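Local coordinates for malate dehydrogenase (Entamoeba histolytica, PDB 3I0P), which probably catalyses the NAD-dependent interconversion of malate and oxaloacetate, acting as a dimer of the malate/L-lactate dehydrogenase family, at residues A[115-120]-A[259-264]; A[119-124]-A[282-287]; A[144-149]-A[268-273]; A[164-169]-A[251-256]. One frame throughout, in Å; residues are numbered along the deposited sequence.

Contact 1 of 4, residues A[115-120]-A[259-264]; sequences MVVVRN and SCLSIA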
# COMPACT_ATOMS: atom_id res chain seq x y z
N MET A 115 -15.16 -2.62 8.19
CA MET A 115 -14.89 -1.69 7.09
C MET A 115 -16.07 -0.77 6.85
O MET A 115 -17.21 -1.21 6.65
CB MET A 115 -14.54 -2.42 5.80
CG MET A 115 -14.24 -1.48 4.64
SD MET A 115 -13.28 -2.25 3.33
CE MET A 115 -13.13 -0.89 2.19
N VAL A 116 -15.80 0.53 6.87
CA VAL A 116 -16.83 1.50 6.62
C VAL A 116 -16.36 2.38 5.49
O VAL A 116 -15.23 2.85 5.51
CB VAL A 116 -17.14 2.33 7.87
CG1 VAL A 116 -18.04 3.49 7.54
CG2 VAL A 116 -17.80 1.44 8.92
N VAL A 117 -17.22 2.56 4.49
CA VAL A 117 -16.90 3.46 3.38
C VAL A 117 -17.85 4.67 3.35
O VAL A 117 -18.96 4.61 3.87
CB VAL A 117 -16.87 2.73 2.00
CG1 VAL A 117 -15.75 1.70 1.98
CG2 VAL A 117 -18.21 2.08 1.68
N VAL A 118 -17.38 5.77 2.76
CA VAL A 118 -18.14 7.02 2.76
C VAL A 118 -18.20 7.60 1.36
O VAL A 118 -17.19 7.62 0.65
CB VAL A 118 -17.51 8.07 3.72
CG1 VAL A 118 -18.33 9.34 3.73
CG2 VAL A 118 -17.36 7.52 5.14
N ARG A 119 -19.40 8.05 0.97
CA ARG A 119 -19.58 8.91 -0.21
C ARG A 119 -20.13 10.29 0.18
O ARG A 119 -20.61 10.48 1.31
CB ARG A 119 -20.52 8.24 -1.24
CG ARG A 119 -22.00 8.28 -0.88
CD ARG A 119 -22.92 8.13 -2.10
NE ARG A 119 -24.29 7.87 -1.67
CZ ARG A 119 -24.86 6.67 -1.60
NH1 ARG A 119 -24.21 5.56 -1.95
NH2 ARG A 119 -26.11 6.56 -1.17
N ASN A 120 -20.06 11.25 -0.75
CA ASN A 120 -20.64 12.59 -0.57
C ASN A 120 -20.11 13.24 0.73
O ASN A 120 -20.87 13.70 1.58
CB ASN A 120 -22.18 12.51 -0.65
CG ASN A 120 -22.89 13.87 -0.45
OD1 ASN A 120 -22.42 14.92 -0.87
ND2 ASN A 120 -24.05 13.82 0.20
N SER A 259 -14.06 5.31 -3.72
CA SER A 259 -15.26 5.61 -4.53
C SER A 259 -16.17 4.44 -4.93
O SER A 259 -17.39 4.58 -4.97
CB SER A 259 -14.87 6.42 -5.77
OG SER A 259 -13.91 5.73 -6.54
N CYS A 260 -15.59 3.28 -5.23
CA CYS A 260 -16.35 2.21 -5.87
C CYS A 260 -17.30 1.47 -4.94
O CYS A 260 -18.32 0.95 -5.38
CB CYS A 260 -15.43 1.23 -6.57
SG CYS A 260 -14.72 1.94 -8.05
N LEU A 261 -16.95 1.43 -3.66
CA LEU A 261 -17.78 0.74 -2.68
C LEU A 261 -18.92 1.62 -2.15
O LEU A 261 -20.00 1.14 -1.89
CB LEU A 261 -16.92 0.14 -1.56
CG LEU A 261 -15.96 -0.99 -1.99
CD1 LEU A 261 -14.86 -1.21 -0.97
CD2 LEU A 261 -16.70 -2.30 -2.26
N SER A 262 -18.67 2.92 -2.04
CA SER A 262 -19.67 3.87 -1.54
C SER A 262 -20.45 4.63 -2.64
O SER A 262 -21.39 5.36 -2.33
CB SER A 262 -18.99 4.89 -0.63
OG SER A 262 -18.00 5.62 -1.36
N ILE A 263 -20.04 4.46 -3.91
CA ILE A 263 -20.56 5.25 -5.05
C ILE A 263 -20.28 6.77 -4.92
O ILE A 263 -21.20 7.60 -4.99
CB ILE A 263 -22.06 4.98 -5.41
CG1 ILE A 263 -22.45 3.52 -5.12
CG2 ILE A 263 -22.31 5.30 -6.88
CD1 ILE A 263 -23.96 3.24 -5.27
N ALA A 264 -19.02 7.13 -4.75
CA ALA A 264 -18.59 8.53 -4.65
C ALA A 264 -18.04 8.98 -5.98
O ALA A 264 -17.69 8.15 -6.82
CB ALA A 264 -17.52 8.69 -3.57
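Strand 113-121 of the central mixed sheet is lined on one side by the loop 259-264, which follows helix 244-259. The two paths run roughly the same way, their end-to-end directions differing by 24°. The dense part is apolar. Val117 sets CG2 against Ser262 CB at 3.7 Å, and both its methyls also reach Leu261 CB. Further along, the extended chain of Met115 meets Leu261 at about a right angle, CE to CD1 3.6 Å. Met115 and Val117 are buried against Met113 and Phe294 of the second subunit, whose Arg295 also packs on the exposed Ile263. The Arg119 end is the more solvent-exposed one, yet Arg119 and Ser262 bury the most surface of the contact. Arg119 leaves the strand with CG between N and the carbonyl carbon, then runs alongside Ser262 O, which lies at the guanidinium edge. Its NH1 donates to that oxygen at 2.9 Å with an N-H...O angle of 158°, above the plane of the carbonyl. Ser262 OG makes a weak hydrogen bond to Val118 O, its proton also having Ser258 O within reach. The bond from NH1 joins strand to loop, and the charge of Arg119 would probably polarise the Ser262 carbonyl.

Contact 2 of 4, residues A[119-124]-A[282-287]; sequences RNSTHF and LGHFFI. With NAD (nicotinamide-adenine-dinucleotide), chain B.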
# COMPACT_ATOMS: atom_id res chain seq x y z
N ARG A 119 -19.40 8.05 0.97
CA ARG A 119 -19.58 8.91 -0.21
C ARG A 119 -20.13 10.29 0.18
O ARG A 119 -20.61 10.48 1.31
CB ARG A 119 -20.52 8.24 -1.24
CG ARG A 119 -22.00 8.28 -0.88
CD ARG A 119 -22.92 8.13 -2.10
NE ARG A 119 -24.29 7.87 -1.67
CZ ARG A 119 -24.86 6.67 -1.60
NH1 ARG A 119 -24.21 5.56 -1.95
NH2 ARG A 119 -26.11 6.56 -1.17
N ASN A 120 -20.06 11.25 -0.75
CA ASN A 120 -20.64 12.59 -0.57
C ASN A 120 -20.11 13.24 0.73
O ASN A 120 -20.87 13.70 1.58
CB ASN A 120 -22.18 12.51 -0.65
CG ASN A 120 -22.89 13.87 -0.45
OD1 ASN A 120 -22.42 14.92 -0.87
ND2 ASN A 120 -24.05 13.82 0.20
N SER A 121 -18.79 13.24 0.85
CA SER A 121 -18.09 13.83 1.98
C SER A 121 -17.16 14.94 1.49
O SER A 121 -17.12 15.25 0.29
CB SER A 121 -17.30 12.76 2.73
OG SER A 121 -16.76 13.26 3.95
N THR A 122 -16.42 15.55 2.41
CA THR A 122 -15.51 16.63 2.07
C THR A 122 -14.12 16.34 2.64
O THR A 122 -13.91 15.28 3.24
CB THR A 122 -16.03 18.00 2.56
OG1 THR A 122 -16.27 17.96 3.97
CG2 THR A 122 -17.32 18.38 1.83
N HIS A 123 -13.20 17.28 2.45
CA HIS A 123 -11.82 17.15 2.91
C HIS A 123 -11.74 16.69 4.36
O HIS A 123 -12.44 17.22 5.24
CB HIS A 123 -11.08 18.47 2.74
CG HIS A 123 -9.59 18.33 2.66
ND1 HIS A 123 -8.77 18.48 3.75
CD2 HIS A 123 -8.79 18.03 1.61
CE1 HIS A 123 -7.51 18.29 3.38
NE2 HIS A 123 -7.50 18.01 2.09
N PHE A 124 -10.92 15.68 4.62
CA PHE A 124 -10.89 15.06 5.94
C PHE A 124 -9.56 15.22 6.66
O PHE A 124 -9.28 14.51 7.63
CB PHE A 124 -11.42 13.60 5.88
CG PHE A 124 -10.41 12.55 5.49
CD1 PHE A 124 -10.76 11.21 5.55
CD2 PHE A 124 -9.11 12.88 5.10
CE1 PHE A 124 -9.85 10.21 5.21
CE2 PHE A 124 -8.18 11.88 4.78
CZ PHE A 124 -8.56 10.54 4.83
N LEU A 282 -16.48 13.91 -2.15
CA LEU A 282 -15.38 12.93 -2.13
C LEU A 282 -15.78 11.62 -1.44
O LEU A 282 -16.80 11.56 -0.75
CB LEU A 282 -14.20 13.49 -1.33
CG LEU A 282 -13.43 14.73 -1.77
CD1 LEU A 282 -12.53 15.17 -0.64
CD2 LEU A 282 -12.61 14.46 -2.98
N GLY A 283 -14.94 10.60 -1.60
CA GLY A 283 -15.10 9.35 -0.87
C GLY A 283 -13.94 9.07 0.08
O GLY A 283 -12.84 9.66 -0.06
N HIS A 284 -14.19 8.18 1.05
CA HIS A 284 -13.20 7.73 2.03
C HIS A 284 -13.45 6.26 2.34
O HIS A 284 -14.59 5.78 2.20
CB HIS A 284 -13.34 8.47 3.37
CG HIS A 284 -13.58 9.95 3.27
ND1 HIS A 284 -12.83 10.80 2.48
CD2 HIS A 284 -14.44 10.75 3.95
CE1 HIS A 284 -13.24 12.04 2.64
NE2 HIS A 284 -14.21 12.04 3.54
N PHE A 285 -12.42 5.56 2.80
CA PHE A 285 -12.59 4.21 3.36
C PHE A 285 -11.82 4.07 4.67
O PHE A 285 -10.79 4.74 4.87
CB PHE A 285 -12.16 3.12 2.38
CG PHE A 285 -10.67 3.05 2.15
CD1 PHE A 285 -9.90 2.13 2.85
CD2 PHE A 285 -10.06 3.89 1.22
CE1 PHE A 285 -8.51 2.05 2.63
CE2 PHE A 285 -8.68 3.82 1.00
CZ PHE A 285 -7.91 2.90 1.70
N PHE A 286 -12.32 3.20 5.54
CA PHE A 286 -11.74 2.97 6.86
C PHE A 286 -11.83 1.49 7.22
O PHE A 286 -12.93 0.93 7.27
CB PHE A 286 -12.45 3.81 7.92
CG PHE A 286 -12.53 5.26 7.58
CD1 PHE A 286 -11.44 6.10 7.82
CD2 PHE A 286 -13.67 5.79 7.00
CE1 PHE A 286 -11.49 7.44 7.50
CE2 PHE A 286 -13.74 7.14 6.68
CZ PHE A 286 -12.63 7.97 6.93
N ILE A 287 -10.67 0.89 7.45
CA ILE A 287 -10.57 -0.52 7.80
C ILE A 287 -9.98 -0.66 9.20
O ILE A 287 -9.00 -0.00 9.52
CB ILE A 287 -9.69 -1.30 6.79
CG1 ILE A 287 -10.29 -1.26 5.39
CG2 ILE A 287 -9.47 -2.77 7.24
CD1 ILE A 287 -9.46 -2.02 4.37
PA NAD B . 5.47 12.60 3.82
O1A NAD B . 5.66 13.77 4.75
O2A NAD B . 6.31 12.53 2.59
O5B NAD B . 5.69 11.28 4.70
C5B NAD B . 5.00 11.13 5.96
C4B NAD B . 5.05 9.69 6.48
O4B NAD B . 6.33 9.07 6.24
C3B NAD B . 4.86 9.61 7.98
O3B NAD B . 4.22 8.37 8.30
C2B NAD B . 6.27 9.63 8.53
O2B NAD B . 6.34 9.00 9.81
C1B NAD B . 7.01 8.83 7.48
N9A NAD B . 8.46 9.16 7.34
C8A NAD B . 8.99 10.33 6.96
N7A NAD B . 10.33 10.20 6.93
C5A NAD B . 10.64 8.93 7.28
C6A NAD B . 11.83 8.22 7.43
N6A NAD B . 13.03 8.80 7.20
N1A NAD B . 11.79 6.92 7.81
C2A NAD B . 10.62 6.31 8.05
N3A NAD B . 9.46 6.97 7.92
C4A NAD B . 9.45 8.28 7.54
O3 NAD B . 3.90 12.44 3.42
PN NAD B . 2.98 13.40 2.48
O1N NAD B . 2.60 12.59 1.26
O2N NAD B . 3.62 14.76 2.33
O5D NAD B . 1.65 13.61 3.35
C5D NAD B . 1.61 14.56 4.41
C4D NAD B . 0.19 14.68 4.97
O4D NAD B . -0.71 15.16 3.96
C3D NAD B . -0.36 13.33 5.41
O3D NAD B . -0.78 13.45 6.78
C2D NAD B . -1.52 13.03 4.47
O2D NAD B . -2.65 12.36 5.05
C1D NAD B . -1.93 14.42 4.02
N1N NAD B . -2.65 14.40 2.75
C2N NAD B . -3.99 14.54 2.78
C3N NAD B . -4.72 14.53 1.59
C7N NAD B . -6.22 14.68 1.59
O7N NAD B . -6.82 14.68 0.53
N7N NAD B . -6.85 14.82 2.76
C4N NAD B . -4.04 14.38 0.37
C5N NAD B . -2.65 14.23 0.38
C6N NAD B . -1.97 14.25 1.59
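The rings of His284 and Phe124 set the geometry where the end of strand 113-121 leaves its antiparallel neighbour 282-290. Reaching toward each other from the two segments, they form an offset stack with centroids 4.7 Å apart and planes inclined by 27°. Phe124 CD1 lies over the centre of the imidazole, one face of which it covers. With CG between N and the carbonyl carbon (chi1 85°), the Phe124 ring also brings CE1 to Phe286 CE1, 4.0 Å away. The imidazole rim is occupied by polar groups: NE2 shares a hydrogen bond with Ser121 OG at 2.9 Å, and either atom could be the donor; NE2 also makes a weak, bent one to Thr122 O. On its other side ND1 bonds to Thr145 OG1, while Ser121 OG also receives Asn96 ND2. Below the rings the backbones close with Ser121 and Leu282 as a hydrogen-bonded pair, Ser121 N to Leu282 O 3.1 Å at 158° and Leu282 N to Ser121 O 2.9 Å. Asn120 and Ser121 both face Leu282, a G1 beta bulge at the point where the chain turns its corner. Leu282 CD1 lies against the backbone of Thr122 and His123. Beyond the turn, His123 offers a ring face to the nicotinamide amide, its NE2 3.3 Å from NAD N7N, and holds Tyr59 OH through ND1. Phe124 CD2 approaches the same N7N. Phe124 is held between His284, Phe286 and Tyr130, while the stack and the bonds restrict the imidazole, both of whose ring nitrogens have polar partners.

Contact 3 of 4, residues A[144-149]-A[268-273]; sequences GTNARS and NHIEEE. With NAD (nicotinamide-adenine-dinucleotide), chain B.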
# COMPACT_ATOMS: atom_id res chain seq x y z
N GLY A 144 -8.01 5.83 3.84
CA GLY A 144 -7.60 6.67 2.72
C GLY A 144 -8.77 7.48 2.18
O GLY A 144 -9.91 7.33 2.63
N THR A 145 -8.48 8.33 1.20
CA THR A 145 -9.47 9.22 0.62
C THR A 145 -9.06 9.47 -0.82
O THR A 145 -7.88 9.41 -1.12
CB THR A 145 -9.57 10.58 1.40
OG1 THR A 145 -10.65 11.36 0.88
CG2 THR A 145 -8.28 11.38 1.30
N ASN A 146 -10.02 9.72 -1.70
CA ASN A 146 -9.65 10.30 -2.99
C ASN A 146 -9.66 11.82 -2.91
O ASN A 146 -10.06 12.38 -1.88
CB ASN A 146 -10.47 9.73 -4.17
CG ASN A 146 -11.98 9.92 -4.03
OD1 ASN A 146 -12.49 10.53 -3.08
ND2 ASN A 146 -12.72 9.38 -5.00
N ALA A 147 -9.19 12.48 -3.96
CA ALA A 147 -9.10 13.93 -4.00
C ALA A 147 -9.16 14.38 -5.45
O ALA A 147 -9.09 13.55 -6.35
CB ALA A 147 -7.81 14.40 -3.34
N ARG A 148 -9.30 15.69 -5.69
CA ARG A 148 -9.36 16.22 -7.05
C ARG A 148 -8.10 15.87 -7.85
O ARG A 148 -7.00 15.81 -7.29
CB ARG A 148 -9.59 17.74 -7.05
CG ARG A 148 -8.39 18.59 -6.67
CD ARG A 148 -8.71 20.08 -6.76
NE ARG A 148 -8.85 20.54 -8.14
CZ ARG A 148 -8.95 21.83 -8.50
NH1 ARG A 148 -8.94 22.79 -7.58
NH2 ARG A 148 -9.08 22.15 -9.79
N SER A 149 -8.28 15.64 -9.15
CA SER A 149 -7.18 15.31 -10.05
C SER A 149 -5.99 16.27 -9.94
O SER A 149 -6.13 17.49 -10.08
CB SER A 149 -7.68 15.28 -11.49
OG SER A 149 -8.86 14.49 -11.58
N ASN A 268 -11.57 12.80 -12.40
CA ASN A 268 -12.04 14.08 -12.95
C ASN A 268 -13.45 14.53 -12.50
O ASN A 268 -13.74 15.72 -12.53
CB ASN A 268 -11.95 14.08 -14.49
CG ASN A 268 -12.89 13.05 -15.14
OD1 ASN A 268 -12.89 11.86 -14.79
ND2 ASN A 268 -13.68 13.50 -16.11
N HIS A 269 -14.30 13.59 -12.09
CA HIS A 269 -15.67 13.93 -11.67
C HIS A 269 -15.73 14.75 -10.39
O HIS A 269 -16.70 15.46 -10.16
CB HIS A 269 -16.53 12.68 -11.51
CG HIS A 269 -16.67 11.88 -12.77
ND1 HIS A 269 -17.69 12.10 -13.68
CD2 HIS A 269 -15.93 10.87 -13.27
CE1 HIS A 269 -17.57 11.25 -14.68
NE2 HIS A 269 -16.50 10.50 -14.46
N ILE A 270 -14.70 14.67 -9.54
CA ILE A 270 -14.69 15.47 -8.32
C ILE A 270 -14.75 16.97 -8.67
O ILE A 270 -15.68 17.67 -8.25
CB ILE A 270 -13.50 15.13 -7.38
CG1 ILE A 270 -13.63 13.69 -6.86
CG2 ILE A 270 -13.47 16.09 -6.20
CD1 ILE A 270 -12.35 13.07 -6.33
N GLU A 271 -13.78 17.44 -9.46
CA GLU A 271 -13.71 18.83 -9.90
C GLU A 271 -14.90 19.22 -10.79
O GLU A 271 -15.50 20.29 -10.60
CB GLU A 271 -12.38 19.10 -10.61
CG GLU A 271 -12.26 20.46 -11.30
CD GLU A 271 -12.43 21.66 -10.36
OE1 GLU A 271 -12.03 21.57 -9.18
OE2 GLU A 271 -12.97 22.69 -10.82
N GLU A 272 -15.24 18.35 -11.74
CA GLU A 272 -16.36 18.57 -12.65
C GLU A 272 -17.70 18.80 -11.94
O GLU A 272 -18.45 19.71 -12.31
CB GLU A 272 -16.48 17.44 -13.68
CG GLU A 272 -15.43 17.54 -14.78
CD GLU A 272 -15.42 16.35 -15.74
OE1 GLU A 272 -16.44 15.62 -15.82
OE2 GLU A 272 -14.39 16.16 -16.41
N GLU A 273 -17.98 17.98 -10.92
CA GLU A 273 -19.22 18.12 -10.14
C GLU A 273 -19.18 19.32 -9.17
O GLU A 273 -20.24 19.82 -8.78
CB GLU A 273 -19.56 16.83 -9.39
CG GLU A 273 -19.86 15.63 -10.27
CD GLU A 273 -21.04 15.84 -11.21
OE1 GLU A 273 -22.19 15.90 -10.72
OE2 GLU A 273 -20.82 15.91 -12.43
PA NAD B . 5.47 12.60 3.82
O1A NAD B . 5.66 13.77 4.75
O2A NAD B . 6.31 12.53 2.59
O5B NAD B . 5.69 11.28 4.70
C5B NAD B . 5.00 11.13 5.96
C4B NAD B . 5.05 9.69 6.48
O4B NAD B . 6.33 9.07 6.24
C3B NAD B . 4.86 9.61 7.98
O3B NAD B . 4.22 8.37 8.30
C2B NAD B . 6.27 9.63 8.53
O2B NAD B . 6.34 9.00 9.81
C1B NAD B . 7.01 8.83 7.48
N9A NAD B . 8.46 9.16 7.34
C8A NAD B . 8.99 10.33 6.96
N7A NAD B . 10.33 10.20 6.93
C5A NAD B . 10.64 8.93 7.28
C6A NAD B . 11.83 8.22 7.43
N6A NAD B . 13.03 8.80 7.20
N1A NAD B . 11.79 6.92 7.81
C2A NAD B . 10.62 6.31 8.05
N3A NAD B . 9.46 6.97 7.92
C4A NAD B . 9.45 8.28 7.54
O3 NAD B . 3.90 12.44 3.42
PN NAD B . 2.98 13.40 2.48
O1N NAD B . 2.60 12.59 1.26
O2N NAD B . 3.62 14.76 2.33
O5D NAD B . 1.65 13.61 3.35
C5D NAD B . 1.61 14.56 4.41
C4D NAD B . 0.19 14.68 4.97
O4D NAD B . -0.71 15.16 3.96
C3D NAD B . -0.36 13.33 5.41
O3D NAD B . -0.78 13.45 6.78
C2D NAD B . -1.52 13.03 4.47
O2D NAD B . -2.65 12.36 5.05
C1D NAD B . -1.93 14.42 4.02
N1N NAD B . -2.65 14.40 2.75
C2N NAD B . -3.99 14.54 2.78
C3N NAD B . -4.72 14.53 1.59
C7N NAD B . -6.22 14.68 1.59
O7N NAD B . -6.82 14.68 0.53
N7N NAD B . -6.85 14.82 2.76
C4N NAD B . -4.04 14.38 0.37
C5N NAD B . -2.65 14.23 0.38
C6N NAD B . -1.97 14.25 1.59
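The backbone of 144-149 runs off the C-terminal end of strand 139-145, an inner strand of the mixed sheet of the malate/L-lactate dehydrogenase family fold, and passes the N-terminal part of helix 269-277 in a loop-on-helix contact. The nearest CA pair is Arg148 and Ile270, 5.5 Å apart. Within the second segment, Glu272 N bonds to Asn268 O. Ile270 is the apolar wedge: CG1 points anti to the carbonyl carbon, and its CD1 tip comes to 3.3 Å from Ala147 O and 3.9 Å from Asn146 CG. Asn146 crosses it obliquely and spends OD1 on Gly283 N. Thr145 and Ala147 border the cofactor, with Thr145 CG2 3.7 Å from NAD O7N. Ser149 OG faces Asn268 but bonds to Ile160 O. On the partly exposed side, Arg148 and Glu271 lie alongside each other, pointing the same way. Arg148 bends at chi3 (-72°) and Glu271 at chi2, leaving guanidinium and carboxylate planes 21° apart. Their salt bridge is one of charges only: Glu271 OE1 sits 3.0 Å above the guanidinium plane, 3.1 Å from Arg148 NH2, with no N-H pointing at it.

Contact 4 of 4, residues A[164-169]-A[251-256]; sequences NPLAIG and SEFVEI. With NAD (nicotinamide-adenine-dinucleotide), chain B.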
# COMPACT_ATOMS: atom_id res chain seq x y z
N ASN A 164 -4.40 11.05 -3.28
CA ASN A 164 -4.87 9.78 -2.75
C ASN A 164 -4.01 9.18 -1.65
O ASN A 164 -3.30 8.19 -1.87
CB ASN A 164 -5.06 8.80 -3.91
CG ASN A 164 -6.20 9.21 -4.83
OD1 ASN A 164 -6.77 10.29 -4.67
ND2 ASN A 164 -6.57 8.33 -5.76
N PRO A 165 -4.06 9.78 -0.45
CA PRO A 165 -3.21 9.27 0.62
C PRO A 165 -3.72 7.96 1.20
O PRO A 165 -4.91 7.64 1.10
CB PRO A 165 -3.27 10.39 1.67
CG PRO A 165 -4.60 10.99 1.50
CD PRO A 165 -4.91 10.89 0.02
N LEU A 166 -2.78 7.22 1.77
CA LEU A 166 -3.04 5.98 2.47
C LEU A 166 -2.39 6.13 3.83
O LEU A 166 -1.23 6.54 3.92
CB LEU A 166 -2.41 4.83 1.70
CG LEU A 166 -2.55 3.40 2.21
CD1 LEU A 166 -4.02 2.97 2.18
CD2 LEU A 166 -1.69 2.48 1.34
N ALA A 167 -3.14 5.83 4.88
CA ALA A 167 -2.59 5.82 6.23
C ALA A 167 -2.79 4.45 6.85
O ALA A 167 -3.82 3.82 6.64
CB ALA A 167 -3.22 6.88 7.08
N ILE A 168 -1.78 4.00 7.60
CA ILE A 168 -1.79 2.70 8.26
C ILE A 168 -1.31 2.88 9.69
O ILE A 168 -0.16 3.28 9.92
CB ILE A 168 -0.85 1.68 7.56
CG1 ILE A 168 -1.21 1.54 6.09
CG2 ILE A 168 -0.88 0.32 8.27
CD1 ILE A 168 -0.03 1.16 5.23
N GLY A 169 -2.19 2.60 10.65
CA GLY A 169 -1.86 2.71 12.08
C GLY A 169 -1.77 1.35 12.73
O GLY A 169 -2.70 0.55 12.63
N SER A 251 -2.12 4.45 -5.93
CA SER A 251 -3.03 5.58 -6.10
C SER A 251 -4.41 5.10 -6.56
O SER A 251 -5.43 5.47 -5.97
CB SER A 251 -2.43 6.58 -7.10
OG SER A 251 -3.22 7.75 -7.25
N GLU A 252 -4.45 4.27 -7.60
CA GLU A 252 -5.73 3.75 -8.08
C GLU A 252 -6.44 2.88 -7.04
O GLU A 252 -7.67 2.99 -6.88
CB GLU A 252 -5.57 2.99 -9.40
CG GLU A 252 -6.92 2.54 -9.95
CD GLU A 252 -6.87 1.76 -11.23
OE1 GLU A 252 -5.79 1.63 -11.86
OE2 GLU A 252 -7.94 1.26 -11.62
N PHE A 253 -5.67 2.03 -6.35
CA PHE A 253 -6.18 1.24 -5.22
C PHE A 253 -6.96 2.14 -4.28
O PHE A 253 -8.13 1.89 -3.99
CB PHE A 253 -5.02 0.54 -4.49
CG PHE A 253 -5.38 -0.01 -3.13
CD1 PHE A 253 -6.31 -1.03 -2.99
CD2 PHE A 253 -4.76 0.48 -1.98
CE1 PHE A 253 -6.63 -1.54 -1.73
CE2 PHE A 253 -5.07 -0.02 -0.71
CZ PHE A 253 -6.00 -1.03 -0.59
N VAL A 254 -6.31 3.22 -3.83
CA VAL A 254 -6.95 4.17 -2.94
C VAL A 254 -8.26 4.71 -3.53
O VAL A 254 -9.31 4.72 -2.86
CB VAL A 254 -5.99 5.31 -2.56
CG1 VAL A 254 -6.76 6.45 -1.88
CG2 VAL A 254 -4.89 4.78 -1.65
N GLU A 255 -8.20 5.11 -4.80
CA GLU A 255 -9.35 5.64 -5.52
C GLU A 255 -10.54 4.68 -5.52
O GLU A 255 -11.68 5.08 -5.22
CB GLU A 255 -8.93 5.97 -6.95
CG GLU A 255 -9.99 6.71 -7.77
CD GLU A 255 -10.05 8.19 -7.44
OE1 GLU A 255 -11.17 8.73 -7.44
OE2 GLU A 255 -8.98 8.80 -7.17
N ILE A 256 -10.28 3.42 -5.88
CA ILE A 256 -11.32 2.40 -5.96
C ILE A 256 -11.93 2.13 -4.59
O ILE A 256 -13.14 2.08 -4.45
CB ILE A 256 -10.78 1.10 -6.56
CG1 ILE A 256 -10.46 1.31 -8.04
CG2 ILE A 256 -11.77 -0.05 -6.38
CD1 ILE A 256 -9.63 0.20 -8.63
PA NAD B . 5.47 12.60 3.82
O1A NAD B . 5.66 13.77 4.75
O2A NAD B . 6.31 12.53 2.59
O5B NAD B . 5.69 11.28 4.70
C5B NAD B . 5.00 11.13 5.96
C4B NAD B . 5.05 9.69 6.48
O4B NAD B . 6.33 9.07 6.24
C3B NAD B . 4.86 9.61 7.98
O3B NAD B . 4.22 8.37 8.30
C2B NAD B . 6.27 9.63 8.53
O2B NAD B . 6.34 9.00 9.81
C1B NAD B . 7.01 8.83 7.48
N9A NAD B . 8.46 9.16 7.34
C8A NAD B . 8.99 10.33 6.96
N7A NAD B . 10.33 10.20 6.93
C5A NAD B . 10.64 8.93 7.28
C6A NAD B . 11.83 8.22 7.43
N6A NAD B . 13.03 8.80 7.20
N1A NAD B . 11.79 6.92 7.81
C2A NAD B . 10.62 6.31 8.05
N3A NAD B . 9.46 6.97 7.92
C4A NAD B . 9.45 8.28 7.54
O3 NAD B . 3.90 12.44 3.42
PN NAD B . 2.98 13.40 2.48
O1N NAD B . 2.60 12.59 1.26
O2N NAD B . 3.62 14.76 2.33
O5D NAD B . 1.65 13.61 3.35
C5D NAD B . 1.61 14.56 4.41
C4D NAD B . 0.19 14.68 4.97
O4D NAD B . -0.71 15.16 3.96
C3D NAD B . -0.36 13.33 5.41
O3D NAD B . -0.78 13.45 6.78
C2D NAD B . -1.52 13.03 4.47
O2D NAD B . -2.65 12.36 5.05
C1D NAD B . -1.93 14.42 4.02
N1N NAD B . -2.65 14.40 2.75
C2N NAD B . -3.99 14.54 2.78
C3N NAD B . -4.72 14.53 1.59
C7N NAD B . -6.22 14.68 1.59
O7N NAD B . -6.82 14.68 0.53
N7N NAD B . -6.85 14.82 2.76
C4N NAD B . -4.04 14.38 0.37
C5N NAD B . -2.65 14.23 0.38
C6N NAD B . -1.97 14.25 1.59
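Asn164 is the side chain that ties the chain leading into strand 166-170 to helix 244-259. Its backbone lies in the left-handed region, and CG stands anti to the carbonyl carbon (chi1 -68°), which carries the amide across to the helix. Both N-H bonds of ND2 are used there: one goes to Glu255 OE2 at 2.8 Å with an angle of 166°, the other, just as straight, to Ser251 O at 3.1 Å. Each acceptor lies close to the amide plane, whereas ND2 arrives above the plane of the carboxylate and well above that of the Ser251 carbonyl. That carbonyl is doubly used, because it also accepts the helical N-H of Glu255. Glu255 leaves the backbone with CG anti to N and then bends at chi2 (78°), so that the carboxylate curls back toward Asn164; OE1 is gripped by Asn146 ND2 and Leu267 N. These partners satisfy the buried acid and would help it stay ionised. Below the polar group, Val254 holds CG1 anti to its N and presses it on Asn164 CB at 3.5 Å, while CG2 meets Leu166 CB at 4.2 Å. Leu166, also anti to N at CG, adds CD1 against Phe253 CE2. Pro165 turns the opposite way and brings CG to 3.5 Å from NAD C3N, so the loop has cofactor on one side and helix on the other. Strand 166-170 runs between strands 139-145 and 178-182, and Phe253 on helix 244-259 extends the packing to Ile168 of the second subunit.

All four contacts gather on one mixed sheet, whose strands 113-121, 282-290, 139-145 and 166-170 are successive neighbours. Contacts 1 and 2 share Arg119 and Asn120, with centres 7 Å apart, and are joined by Val118 N to His284 O, 2.9 Å. Contact 2 meets contact 3 through the Gly283 N to Asn146 OD1 bond and packing of Leu282 CD2 on Asn146 O, and contact 4 through Phe285 CZ on Leu166 CD1 at 3.9 Å. Asn146 ND2 to Glu255 OE1, 3.0 Å, links contacts 3 and 4. Contacts 2, 3 and 4 border the nicotinamide end of one NAD, whereas in contact 1 the Val118 side chain stays about 13 Å away.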